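Local coordinates for putative acetoin utilization protein, acetoin dehydrogenase (Thermus thermophilus, PDB 5AWE) that is of unknown function but joins a pair of CBS domains to an ACT domain, modules that in many proteins bind small ligands and regulate activity, at residues A[1-6]-A[90-95]; A[84-89]-A[107-112]; A[144-149]-A[178-183]; A[158-163]-A[195-200]; A[165-170]-A[184-189]. All coordinates share one frame; numbering follows the deposited sequence.

Contact 1 (A[1-6]-A[90-95])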
# COMPACT_ATOMS: atom_id res chain seq x y z
N MSE A 1 6.01 -6.23 46.54
CA MSE A 1 6.00 -5.64 45.18
C MSE A 1 6.82 -6.54 44.26
O MSE A 1 8.04 -6.40 44.17
CB MSE A 1 6.61 -4.24 45.19
CG MSE A 1 6.05 -3.31 46.23
SE MSE A 1 7.00 -1.80 46.31
CE MSE A 1 6.93 -1.29 44.59
N LEU A 2 6.14 -7.45 43.59
CA LEU A 2 6.80 -8.34 42.65
C LEU A 2 6.27 -8.11 41.24
O LEU A 2 5.19 -7.54 41.06
CB LEU A 2 6.55 -9.79 43.07
CG LEU A 2 7.04 -10.13 44.47
CD1 LEU A 2 6.79 -11.61 44.74
CD2 LEU A 2 8.53 -9.82 44.60
N VAL A 3 7.03 -8.53 40.23
CA VAL A 3 6.55 -8.49 38.85
C VAL A 3 5.27 -9.33 38.73
O VAL A 3 4.30 -8.89 38.11
CB VAL A 3 7.62 -9.03 37.89
CG1 VAL A 3 7.08 -9.05 36.47
CG2 VAL A 3 8.87 -8.17 37.99
N ARG A 4 5.29 -10.52 39.33
CA ARG A 4 4.11 -11.38 39.44
C ARG A 4 2.81 -10.64 39.72
O ARG A 4 1.79 -10.94 39.13
CB ARG A 4 4.30 -12.43 40.55
CG ARG A 4 5.30 -13.52 40.23
CD ARG A 4 5.14 -14.73 41.15
NE ARG A 4 6.16 -15.74 40.86
CZ ARG A 4 6.08 -16.63 39.87
NH1 ARG A 4 5.01 -16.65 39.07
NH2 ARG A 4 7.07 -17.49 39.67
N ASP A 5 2.85 -9.68 40.65
CA ASP A 5 1.62 -9.09 41.15
C ASP A 5 1.01 -8.11 40.17
O ASP A 5 -0.12 -7.65 40.38
CB ASP A 5 1.86 -8.37 42.48
CG ASP A 5 2.55 -9.24 43.49
OD1 ASP A 5 2.22 -10.44 43.56
OD2 ASP A 5 3.43 -8.72 44.21
N TRP A 6 1.74 -7.78 39.12
CA TRP A 6 1.27 -6.76 38.20
C TRP A 6 1.28 -7.18 36.74
O TRP A 6 0.69 -6.51 35.89
CB TRP A 6 2.09 -5.49 38.41
CG TRP A 6 2.04 -5.04 39.84
CD1 TRP A 6 2.90 -5.39 40.85
CD2 TRP A 6 1.03 -4.22 40.45
NE1 TRP A 6 2.49 -4.85 42.04
CE2 TRP A 6 1.35 -4.13 41.82
CE3 TRP A 6 -0.10 -3.56 39.96
CZ2 TRP A 6 0.56 -3.40 42.71
CZ3 TRP A 6 -0.88 -2.84 40.85
CH2 TRP A 6 -0.54 -2.76 42.21
N ALA A 90 9.65 -13.40 37.21
CA ALA A 90 8.36 -13.19 37.86
C ALA A 90 8.55 -12.74 39.31
O ALA A 90 7.82 -11.86 39.80
CB ALA A 90 7.54 -14.47 37.80
N ASP A 91 9.52 -13.33 39.99
CA ASP A 91 9.71 -13.10 41.42
C ASP A 91 10.58 -11.90 41.71
O ASP A 91 10.99 -11.68 42.84
CB ASP A 91 10.35 -14.33 42.08
CG ASP A 91 11.78 -14.55 41.64
OD1 ASP A 91 12.57 -13.58 41.66
OD2 ASP A 91 12.13 -15.69 41.28
N ALA A 92 10.89 -11.12 40.68
CA ALA A 92 11.72 -9.94 40.86
C ALA A 92 10.92 -8.79 41.45
O ALA A 92 9.69 -8.76 41.36
CB ALA A 92 12.32 -9.52 39.53
N PRO A 93 11.61 -7.83 42.09
CA PRO A 93 10.85 -6.71 42.65
C PRO A 93 10.27 -5.89 41.50
O PRO A 93 10.90 -5.75 40.45
CB PRO A 93 11.88 -5.93 43.47
CG PRO A 93 13.21 -6.36 42.94
CD PRO A 93 13.04 -7.76 42.43
N LEU A 94 9.07 -5.36 41.69
CA LEU A 94 8.41 -4.58 40.67
C LEU A 94 9.40 -3.54 40.11
O LEU A 94 9.47 -3.37 38.89
CB LEU A 94 7.17 -3.90 41.27
CG LEU A 94 6.22 -3.10 40.37
CD1 LEU A 94 6.81 -1.72 40.10
CD2 LEU A 94 5.95 -3.87 39.06
N GLU A 95 10.17 -2.90 40.98
CA GLU A 95 11.07 -1.80 40.60
C GLU A 95 12.11 -2.19 39.54
O GLU A 95 12.62 -1.33 38.81
CB GLU A 95 11.80 -1.22 41.82
CG GLU A 95 10.90 -0.78 42.97
CD GLU A 95 10.75 -1.85 44.04
OE1 GLU A 95 11.36 -1.70 45.12
OE2 GLU A 95 10.02 -2.84 43.82

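Contact 2 (A[84-89]-A[107-112])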
# COMPACT_ATOMS: atom_id res chain seq x y z
N PRO A 84 19.11 -9.93 21.62
CA PRO A 84 18.45 -10.81 22.60
C PRO A 84 17.32 -10.06 23.32
O PRO A 84 17.36 -8.84 23.43
CB PRO A 84 19.59 -11.21 23.53
CG PRO A 84 20.54 -10.05 23.46
CD PRO A 84 20.44 -9.49 22.07
N VAL A 85 16.32 -10.80 23.78
CA VAL A 85 15.17 -10.18 24.44
C VAL A 85 15.49 -9.82 25.89
O VAL A 85 16.03 -10.64 26.63
CB VAL A 85 13.94 -11.11 24.43
CG1 VAL A 85 12.73 -10.38 24.99
CG2 VAL A 85 13.67 -11.61 23.01
N VAL A 86 15.14 -8.61 26.30
CA VAL A 86 15.31 -8.22 27.70
C VAL A 86 14.08 -8.68 28.48
O VAL A 86 12.95 -8.39 28.10
CB VAL A 86 15.48 -6.68 27.86
CG1 VAL A 86 16.56 -6.16 26.91
CG2 VAL A 86 14.17 -5.98 27.59
N THR A 87 14.32 -9.39 29.58
CA THR A 87 13.23 -9.95 30.37
C THR A 87 13.42 -9.67 31.87
O THR A 87 14.47 -9.20 32.30
CB THR A 87 13.16 -11.46 30.16
OG1 THR A 87 14.34 -12.08 30.68
CG2 THR A 87 13.05 -11.77 28.68
N VAL A 88 12.38 -9.94 32.65
CA VAL A 88 12.46 -9.94 34.11
C VAL A 88 11.89 -11.23 34.67
O VAL A 88 11.00 -11.85 34.08
CB VAL A 88 11.66 -8.78 34.74
CG1 VAL A 88 12.59 -7.65 35.10
CG2 VAL A 88 10.58 -8.32 33.79
N GLU A 89 12.41 -11.64 35.83
CA GLU A 89 11.90 -12.82 36.52
C GLU A 89 10.59 -12.47 37.21
O GLU A 89 10.43 -11.37 37.74
CB GLU A 89 12.92 -13.31 37.55
CG GLU A 89 14.36 -13.02 37.17
CD GLU A 89 14.78 -11.59 37.50
OE1 GLU A 89 15.05 -11.31 38.69
OE2 GLU A 89 14.84 -10.75 36.58
N GLY A 107 8.59 -0.35 26.31
CA GLY A 107 7.32 -0.18 26.99
C GLY A 107 6.76 -1.48 27.54
O GLY A 107 5.70 -1.50 28.16
N GLY A 108 7.47 -2.58 27.30
CA GLY A 108 6.95 -3.88 27.67
C GLY A 108 8.06 -4.88 27.91
O GLY A 108 9.19 -4.68 27.45
N LEU A 109 7.76 -5.95 28.63
CA LEU A 109 8.79 -6.84 29.13
C LEU A 109 8.26 -8.25 29.35
O LEU A 109 7.33 -8.47 30.13
CB LEU A 109 9.31 -6.29 30.47
CG LEU A 109 10.79 -6.00 30.71
CD1 LEU A 109 11.41 -5.29 29.51
CD2 LEU A 109 10.90 -5.13 31.97
N PRO A 110 8.82 -9.23 28.63
CA PRO A 110 8.33 -10.60 28.83
C PRO A 110 8.69 -11.01 30.26
O PRO A 110 9.78 -10.69 30.75
CB PRO A 110 9.09 -11.41 27.78
CG PRO A 110 9.48 -10.40 26.74
CD PRO A 110 9.75 -9.13 27.50
N VAL A 111 7.79 -11.71 30.94
CA VAL A 111 8.08 -12.15 32.30
C VAL A 111 8.37 -13.63 32.30
O VAL A 111 7.66 -14.43 31.69
CB VAL A 111 6.91 -11.85 33.27
CG1 VAL A 111 7.28 -12.30 34.68
CG2 VAL A 111 6.58 -10.36 33.25
N MSE A 112 9.45 -14.00 32.99
CA MSE A 112 9.98 -15.35 32.92
C MSE A 112 10.00 -16.02 34.28
O MSE A 112 10.01 -15.36 35.32
CB MSE A 112 11.41 -15.31 32.36
CG MSE A 112 11.53 -14.64 31.01
SE MSE A 112 10.61 -15.53 29.75
CE MSE A 112 11.46 -17.07 29.76

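Contact 3 (A[144-149]-A[178-183])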
# COMPACT_ATOMS: atom_id res chain seq x y z
N THR A 144 4.96 18.17 51.14
CA THR A 144 6.39 18.35 50.94
C THR A 144 6.96 18.98 52.19
O THR A 144 6.50 20.04 52.61
CB THR A 144 6.70 19.26 49.75
OG1 THR A 144 6.11 18.73 48.56
CG2 THR A 144 8.21 19.36 49.54
N VAL A 145 7.95 18.33 52.79
CA VAL A 145 8.56 18.83 54.01
C VAL A 145 10.07 18.68 53.96
O VAL A 145 10.59 17.67 53.47
CB VAL A 145 8.00 18.09 55.25
CG1 VAL A 145 8.04 16.58 55.01
CG2 VAL A 145 8.80 18.45 56.49
N ASP A 146 10.77 19.70 54.45
CA ASP A 146 12.22 19.68 54.52
C ASP A 146 12.66 19.37 55.93
O ASP A 146 12.40 20.13 56.87
CB ASP A 146 12.79 21.04 54.10
CG ASP A 146 12.67 21.29 52.61
OD1 ASP A 146 12.53 20.31 51.84
OD2 ASP A 146 12.70 22.46 52.20
N ILE A 147 13.35 18.24 56.09
CA ILE A 147 13.88 17.85 57.38
C ILE A 147 15.40 17.91 57.30
O ILE A 147 15.97 17.81 56.21
CB ILE A 147 13.46 16.41 57.76
CG1 ILE A 147 13.93 15.43 56.68
CG2 ILE A 147 11.95 16.34 57.95
CD1 ILE A 147 13.73 13.97 57.04
N PRO A 148 16.06 18.09 58.45
CA PRO A 148 17.53 18.15 58.41
C PRO A 148 18.02 16.83 57.84
O PRO A 148 17.38 15.80 58.03
CB PRO A 148 17.92 18.32 59.88
CG PRO A 148 16.70 18.86 60.55
CD PRO A 148 15.54 18.25 59.81
N ASP A 149 19.14 16.84 57.12
CA ASP A 149 19.63 15.60 56.56
C ASP A 149 20.62 14.90 57.48
O ASP A 149 21.72 14.53 57.06
CB ASP A 149 20.26 15.83 55.18
CG ASP A 149 21.60 16.55 55.25
OD1 ASP A 149 21.77 17.43 56.12
OD2 ASP A 149 22.47 16.23 54.42
N TYR A 178 19.56 19.67 54.11
CA TYR A 178 18.16 19.25 54.17
C TYR A 178 17.79 18.17 53.17
O TYR A 178 18.26 18.16 52.03
CB TYR A 178 17.23 20.45 53.96
CG TYR A 178 17.21 21.43 55.10
CD1 TYR A 178 16.26 21.32 56.11
CD2 TYR A 178 18.16 22.44 55.19
CE1 TYR A 178 16.25 22.20 57.19
CE2 TYR A 178 18.17 23.33 56.27
CZ TYR A 178 17.21 23.19 57.26
OH TYR A 178 17.23 24.04 58.34
N GLN A 179 16.91 17.28 53.59
CA GLN A 179 16.34 16.29 52.69
C GLN A 179 14.89 16.70 52.46
O GLN A 179 14.14 16.87 53.42
CB GLN A 179 16.44 14.91 53.34
CG GLN A 179 15.94 13.77 52.49
CD GLN A 179 15.90 12.47 53.26
OE1 GLN A 179 16.22 12.44 54.45
NE2 GLN A 179 15.50 11.39 52.59
N ARG A 180 14.50 16.87 51.19
CA ARG A 180 13.13 17.28 50.88
C ARG A 180 12.20 16.11 50.56
O ARG A 180 12.35 15.44 49.54
CB ARG A 180 13.11 18.26 49.70
CG ARG A 180 11.69 18.54 49.18
CD ARG A 180 11.63 19.84 48.43
NE ARG A 180 12.05 20.95 49.28
CZ ARG A 180 12.20 22.20 48.84
NH1 ARG A 180 11.97 22.49 47.57
NH2 ARG A 180 12.60 23.15 49.68
N LEU A 181 11.24 15.89 51.45
CA LEU A 181 10.38 14.71 51.37
C LEU A 181 9.01 15.05 50.80
O LEU A 181 8.41 16.08 51.14
CB LEU A 181 10.21 14.09 52.76
CG LEU A 181 11.51 13.79 53.52
CD1 LEU A 181 11.18 13.29 54.92
CD2 LEU A 181 12.34 12.76 52.74
N VAL A 182 8.51 14.19 49.93
CA VAL A 182 7.10 14.22 49.57
C VAL A 182 6.44 13.08 50.32
O VAL A 182 6.80 11.90 50.16
CB VAL A 182 6.90 14.08 48.02
CG1 VAL A 182 5.42 14.07 47.68
CG2 VAL A 182 7.57 15.25 47.31
N MSE A 183 5.48 13.43 51.16
CA MSE A 183 4.94 12.48 52.13
C MSE A 183 3.43 12.46 51.96
O MSE A 183 2.80 13.51 51.86
CB MSE A 183 5.31 12.92 53.56
CG MSE A 183 4.98 11.90 54.66
SE MSE A 183 5.15 12.58 56.34
CE MSE A 183 5.80 11.27 57.13

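Contact 4 (A[158-163]-A[195-200])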
# COMPACT_ATOMS: atom_id res chain seq x y z
N ALA A 158 8.43 12.04 61.97
CA ALA A 158 7.31 11.10 61.89
C ALA A 158 6.42 11.11 63.13
O ALA A 158 5.26 10.72 63.06
CB ALA A 158 7.82 9.69 61.65
N GLN A 159 6.97 11.55 64.26
CA GLN A 159 6.19 11.60 65.50
C GLN A 159 5.08 12.65 65.48
O GLN A 159 4.16 12.61 66.29
CB GLN A 159 7.12 11.85 66.68
CG GLN A 159 8.05 10.69 66.96
CD GLN A 159 9.31 11.11 67.71
OE1 GLN A 159 9.28 12.02 68.53
NE2 GLN A 159 10.42 10.44 67.41
N ALA A 160 5.16 13.59 64.54
CA ALA A 160 4.14 14.62 64.45
C ALA A 160 2.86 14.11 63.77
O ALA A 160 1.78 14.68 63.97
CB ALA A 160 4.70 15.83 63.69
N VAL A 161 2.96 13.06 62.97
CA VAL A 161 1.83 12.61 62.17
C VAL A 161 0.65 12.01 62.97
O VAL A 161 -0.51 12.34 62.70
CB VAL A 161 2.26 11.57 61.11
CG1 VAL A 161 1.04 11.14 60.28
CG2 VAL A 161 3.32 12.17 60.20
N PRO A 162 0.93 11.12 63.95
CA PRO A 162 -0.19 10.54 64.71
C PRO A 162 -1.13 11.63 65.21
O PRO A 162 -0.70 12.74 65.49
CB PRO A 162 0.50 9.79 65.85
CG PRO A 162 1.85 9.46 65.31
CD PRO A 162 2.23 10.66 64.46
N PRO A 163 -2.43 11.31 65.35
CA PRO A 163 -3.10 10.03 65.10
C PRO A 163 -3.20 9.57 63.65
O PRO A 163 -3.73 8.48 63.38
CB PRO A 163 -4.48 10.23 65.72
CG PRO A 163 -4.74 11.69 65.55
CD PRO A 163 -3.40 12.38 65.65
N LYS A 195 0.14 21.50 60.89
CA LYS A 195 0.31 22.21 62.16
C LYS A 195 1.40 21.50 62.96
O LYS A 195 2.50 22.04 63.16
CB LYS A 195 -1.00 22.19 62.96
CG LYS A 195 -2.24 22.59 62.16
CD LYS A 195 -2.44 24.11 62.14
CE LYS A 195 -2.95 24.62 63.48
NZ LYS A 195 -3.31 26.07 63.43
N ARG A 196 1.09 20.28 63.40
CA ARG A 196 1.98 19.52 64.27
C ARG A 196 3.42 19.49 63.77
O ARG A 196 4.35 19.62 64.55
CB ARG A 196 1.46 18.08 64.40
CG ARG A 196 0.10 17.99 65.07
CD ARG A 196 -0.20 16.56 65.48
NE ARG A 196 -0.57 15.73 64.34
CZ ARG A 196 -1.83 15.51 63.97
NH1 ARG A 196 -2.82 16.07 64.65
NH2 ARG A 196 -2.09 14.76 62.91
N LEU A 197 3.59 19.33 62.46
CA LEU A 197 4.93 19.24 61.88
C LEU A 197 5.77 20.47 62.19
O LEU A 197 6.89 20.36 62.70
CB LEU A 197 4.84 19.06 60.36
CG LEU A 197 4.55 17.64 59.85
CD1 LEU A 197 4.26 17.67 58.36
CD2 LEU A 197 5.74 16.74 60.15
N GLU A 198 5.25 21.65 61.89
CA GLU A 198 6.08 22.84 62.02
C GLU A 198 6.06 23.35 63.45
O GLU A 198 7.05 23.88 63.93
CB GLU A 198 5.61 23.93 61.06
CG GLU A 198 4.23 24.48 61.34
CD GLU A 198 3.97 25.76 60.58
OE1 GLU A 198 4.30 25.81 59.38
OE2 GLU A 198 3.46 26.72 61.20
N ALA A 199 4.93 23.17 64.13
CA ALA A 199 4.86 23.41 65.57
C ALA A 199 5.91 22.56 66.27
O ALA A 199 6.44 22.94 67.32
CB ALA A 199 3.47 23.06 66.10
N ALA A 200 6.22 21.40 65.69
CA ALA A 200 7.33 20.58 66.15
C ALA A 200 8.63 21.04 65.49
O ALA A 200 9.62 20.31 65.48
CB ALA A 200 7.07 19.11 65.82

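Contact 5 (A[165-170]-A[184-189])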
# COMPACT_ATOMS: atom_id res chain seq x y z
N ASN A 165 -1.79 8.45 59.72
CA ASN A 165 -0.84 7.45 59.24
C ASN A 165 -0.01 7.98 58.08
O ASN A 165 -0.48 8.80 57.29
CB ASN A 165 -1.57 6.19 58.76
CG ASN A 165 -2.29 5.48 59.88
OD1 ASN A 165 -1.68 4.76 60.67
ND2 ASN A 165 -3.60 5.68 59.96
N ILE A 166 1.22 7.49 57.97
CA ILE A 166 2.03 7.71 56.78
C ILE A 166 1.89 6.49 55.87
O ILE A 166 2.01 5.34 56.32
CB ILE A 166 3.50 7.87 57.15
CG1 ILE A 166 3.66 9.05 58.10
CG2 ILE A 166 4.34 8.03 55.89
CD1 ILE A 166 4.86 8.93 59.01
N VAL A 167 1.64 6.75 54.59
CA VAL A 167 1.51 5.66 53.61
C VAL A 167 2.74 5.55 52.70
O VAL A 167 3.09 4.46 52.25
CB VAL A 167 0.24 5.86 52.75
CG1 VAL A 167 0.18 4.83 51.64
CG2 VAL A 167 -0.99 5.73 53.64
N SER A 168 3.39 6.69 52.44
CA SER A 168 4.61 6.68 51.64
C SER A 168 5.41 7.96 51.76
O SER A 168 4.87 9.05 51.93
CB SER A 168 4.29 6.42 50.16
OG SER A 168 3.60 7.52 49.60
N ILE A 169 6.73 7.80 51.65
CA ILE A 169 7.66 8.92 51.67
C ILE A 169 8.57 8.80 50.46
O ILE A 169 9.11 7.72 50.19
CB ILE A 169 8.51 8.91 52.96
CG1 ILE A 169 7.62 9.22 54.16
CG2 ILE A 169 9.63 9.94 52.86
CD1 ILE A 169 8.28 8.97 55.50
N ALA A 170 8.73 9.90 49.73
CA ALA A 170 9.72 9.99 48.67
C ALA A 170 10.65 11.19 48.87
O ALA A 170 10.25 12.21 49.46
CB ALA A 170 9.04 10.08 47.32
N ARG A 184 2.85 11.27 51.91
CA ARG A 184 1.41 11.15 51.86
C ARG A 184 0.90 10.58 53.16
O ARG A 184 1.35 9.53 53.60
CB ARG A 184 0.98 10.28 50.67
CG ARG A 184 1.03 11.05 49.37
CD ARG A 184 0.85 10.18 48.15
NE ARG A 184 1.06 10.97 46.94
CZ ARG A 184 0.13 11.73 46.36
NH1 ARG A 184 -1.09 11.81 46.89
NH2 ARG A 184 0.41 12.41 45.26
N VAL A 185 -0.01 11.30 53.79
CA VAL A 185 -0.54 10.91 55.09
C VAL A 185 -2.05 10.79 54.99
O VAL A 185 -2.69 11.51 54.21
CB VAL A 185 -0.17 11.95 56.18
CG1 VAL A 185 1.36 11.99 56.36
CG2 VAL A 185 -0.71 13.33 55.78
N VAL A 186 -2.62 9.87 55.76
CA VAL A 186 -4.05 9.60 55.71
C VAL A 186 -4.61 9.36 57.10
O VAL A 186 -3.87 9.22 58.08
CB VAL A 186 -4.37 8.36 54.86
CG1 VAL A 186 -3.90 8.56 53.42
CG2 VAL A 186 -3.71 7.14 55.48
N GLY A 187 -5.94 9.29 57.18
CA GLY A 187 -6.59 8.83 58.39
C GLY A 187 -6.96 9.93 59.36
O GLY A 187 -7.23 11.07 58.95
N GLU A 188 -6.95 9.59 60.64
CA GLU A 188 -7.49 10.44 61.68
C GLU A 188 -6.75 11.76 61.80
O GLU A 188 -5.54 11.79 62.04
CB GLU A 188 -7.44 9.70 63.02
CG GLU A 188 -8.12 10.44 64.16
CD GLU A 188 -8.27 9.58 65.39
OE1 GLU A 188 -8.63 8.39 65.25
OE2 GLU A 188 -8.03 10.10 66.51
N ASP A 189 -7.50 12.85 61.65
CA ASP A 189 -6.98 14.19 61.90
C ASP A 189 -5.79 14.52 61.01
O ASP A 189 -4.88 15.24 61.42
CB ASP A 189 -6.60 14.33 63.38
CG ASP A 189 -6.32 15.77 63.76
OD1 ASP A 189 -6.94 16.68 63.16
OD2 ASP A 189 -5.48 16.00 64.66

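Contact 1 (A[1-6]-A[90-95])
Leu2 and Pro93 form a single backbone bridge, their CA atoms 4.4 Å apart, and three backbone hydrogen bonds tie the segments: Leu94 N to Met1 O, Val3 N to Ala92 O, and Arg4 N to Ala90 O. The last has the Arg4 N-H in the plane of the Ala90 carbonyl, on a lone pair. Arg4 then folds back over the residue it binds. With CG anti to the carbonyl carbon (chi1 -72°), Arg4 CG lies 3.4 Å from Ala90 CB, and the chain runs on extended to NE. Ala90 CB sits 3.3 Å above the guanidinium plane, over its centre; a side chain as short as alanine's methyl lets the group come down this close. The charge itself is met elsewhere, by a salt bridge from Arg4 NH2 to Glu113.

At the other end, Leu94 CD2 reaches Trp6 CD1 at 3.8 Å, the two side chains crossing at about a right angle. Both also lean on Ala129; large apolar side chains suit the buried gap between the N-terminal residues and helix 123-133. The methyl CE of Met1, present as selenomethionine, approaches Glu95 OE2 at 3.5 Å, while Glu95 OE1 makes salt bridges to Arg142 and Arg184 of the second subunit.

Val3 adds apolar bulk by touching Ala92 CB with CG2. The chain's first residues thus lie against the second CBS sequence and lead into strand 8-9, which edges the sheet of strands 116-122, 108-113 and 88-89. This joining of N-terminal residues to the second domain's sheet is consistent with paired CBS domains, the Bateman module.

Contact 2 (A[84-89]-A[107-112])
Leu109 fills the angle between Val86 and Val88, and each carbon beyond its backbone meets one of them. CB begins 4.1 Å from Val88 CG2, and CG comes slightly nearer to the same methyl. There the chain forks: CD2 stays on Val88 CG2 at 3.7 Å, whereas CD1 turns to Val86 CG2 at 3.4 Å, a close fit. The branched leucine suits this place because one side chain can serve two valines, and behind them Leu100 of helix 94-103 touches both Leu109 and Val88.

The next residue, Pro110, sets CG 3.7 Å from Val85 CG1 and CD against Val86 O. Thr87 lays CB against CG of Met112, a selenomethionine, at 3.7 Å; Leu43 of strand 42-48 touches both residues.

The backbones run parallel only at the end, where Val88 pairs with Val111 and Glu89 with Met112. Met112 N donates to Val88 O at 2.9 Å, and Val88 N makes a weak bond to Pro110 O. This is the strand pairing of the beta-alpha-beta unit 88-89, 94-103, 108-113 of the second CBS domain. With few polar bonds and many branched carbons, the contact implies that apolar packing carries much of the join, with hydrogen bonds fixing the short parallel register.

Contact 3 (A[144-149]-A[178-183])
Tyr178, Asp146 and Ile147 lose much surface where strands 144-148 and 178-183 run antiparallel, their axes 4.5 Å apart. Tyr178, at the start of its strand, sets its ring obliquely alongside the partner backbone, with CD1 3.5 Å from Ile147 O and also near Asp146 CB.

Asp146 faces Arg180 in a non-hydrogen-bonded pair, which brings the two side chains close on one face of the sheet. The guanidinium grips the carboxylate side-on: NE reaches OD1 at 2.7 Å and NH2 reaches OD2 at 2.6 Å, each carboxylate oxygen accepting on its syn lone pair. The two planes are only 11° apart. A bend at chi3 (-58°) places Arg180 NE for this grip, while Thr144 CG2 lies against the aliphatic CG and CD.

On the opposite face Ile147 sends CD1 to Leu181 CD1 at 3.4 Å, crossing it at about a right angle. Leu154 and Met157 of helix 153-158 cover Ile147, so a long branched residue suits this side of the ACT domain sheet.

Paired backbone bonds at Val145-Leu181 and Ile147-Gln179 set the register. The chemistry implies apolar packing by Ile147 and Leu181 and, on the other face, a flat, doubly bonded ion pair that should hold both charged groups rigidly.

Contact 4 (A[158-163]-A[195-200])
Arg196 reaches from its helix into segment 158-163 and meets a cluster of backbone carbonyls. Its NE donates to Ala160 O at 2.6 Å, nearly along the C=O axis (176° at the oxygen) and close to the guanidinium plane, though the N-H itself is bent. NH2 makes a weak bond, poorly angled, to Val161 O at 2.9 Å. Over one face stand Pro162 O, 3.1 Å above the plane, and Pro163 CD, both offset toward the rim. Pro162 O approaches NE but at an angle too poor for a hydrogen bond, so its attraction to the cation is probably mainly electrostatic. Arginine suits the spot because one flat group can address several oxygens at once. A bend at chi3 of Arg196 (-76°) places its NE beside Ala160 O.

Next to this polar grip, Ala160 CB packs 3.8 Å from Leu197 CD2, and a small side chain allows the close approach of turn and helix. The ACT domain sets two helices on one face of a four-stranded antiparallel sheet; here the end of helix 153-158 and its following loop meet helix 193-199 across that face. Leu197 continues inward to Val204 of strand 203-209, while Val161 points away from the helix toward Ile166, Met183 and Val185 of the sheet.

Further out, a type I turn from Ala158 to Val161 presents the Ala160 carbonyl, and a cis peptide before Pro163 sets the course of the chain past the guanidinium. Arg196 NH1 forms a salt bridge with Asp189, whose loop also touches Pro163. Pro162 packs on Pro151 of the second subunit.

Contact 5 (A[165-170]-A[184-189])
Asn165 and Arg184 bear the flat side-chain groups, yet each touches the opposite segment through its aliphatic part. Asn165 CB lies 4.0 Å from Val186 CG2, while its amide ND2 comes to 4.0 Å from Val186 O. Arg184 passes Ser168 OG, itself hydrogen-bonded to Leu134 O, with CB and CD, and its extended chain carries the guanidinium away: NH1 bonds to Gly210 O, and NH2 makes a salt bridge to Glu95 of the second subunit.

The strands pair antiparallel. Asn165 and Val186 exchange two backbone bonds, each of 2.8 Å. Val167 and Ser168 face Arg184, a beta bulge: Val167 N donates to Arg184 O at 3.0 Å, and Arg184 N to Ser168 O. The bulge turns Val167 toward the partner strand, where its CG2 meets Val186 CG2 at 3.6 Å. Ile166 and Val185 share the face toward Val161 and helix 153-158, where beta-branched residues suit a strand under a helix. At Gly187 (phi 92°, psi -149°) a CB would crowd the Val186 carbonyl O and press on Asn165 ND2, which explains the glycine.

At this open end of the ACT hairpin, backbone bonds fix the pairing, valine and isoleucine pack on both sides, and Ile169 carries the bonding into the second subunit.

Contacts 1 and 2 belong to the CBS pair and touch each other, since Ala90 follows strand 88-89 and pairs with Met112; contacts 3, 4 and 5 lie in the ACT domain, with centres 12 to 15 Å apart. Contacts 3 and 5 are buried and share strand 178-186; the other three are partly buried. Contact 2 is mostly hydrocarbon, whereas contacts 1 and 4 set an arginine against a loop, with a methyl over its face in one and carbonyls bonded to it in the other. Contact 3 adds a bidentate ion pair to its strand bonds; contact 5 relies on backbone bonds and valine and isoleucine packing. All but contact 2 reach the second subunit.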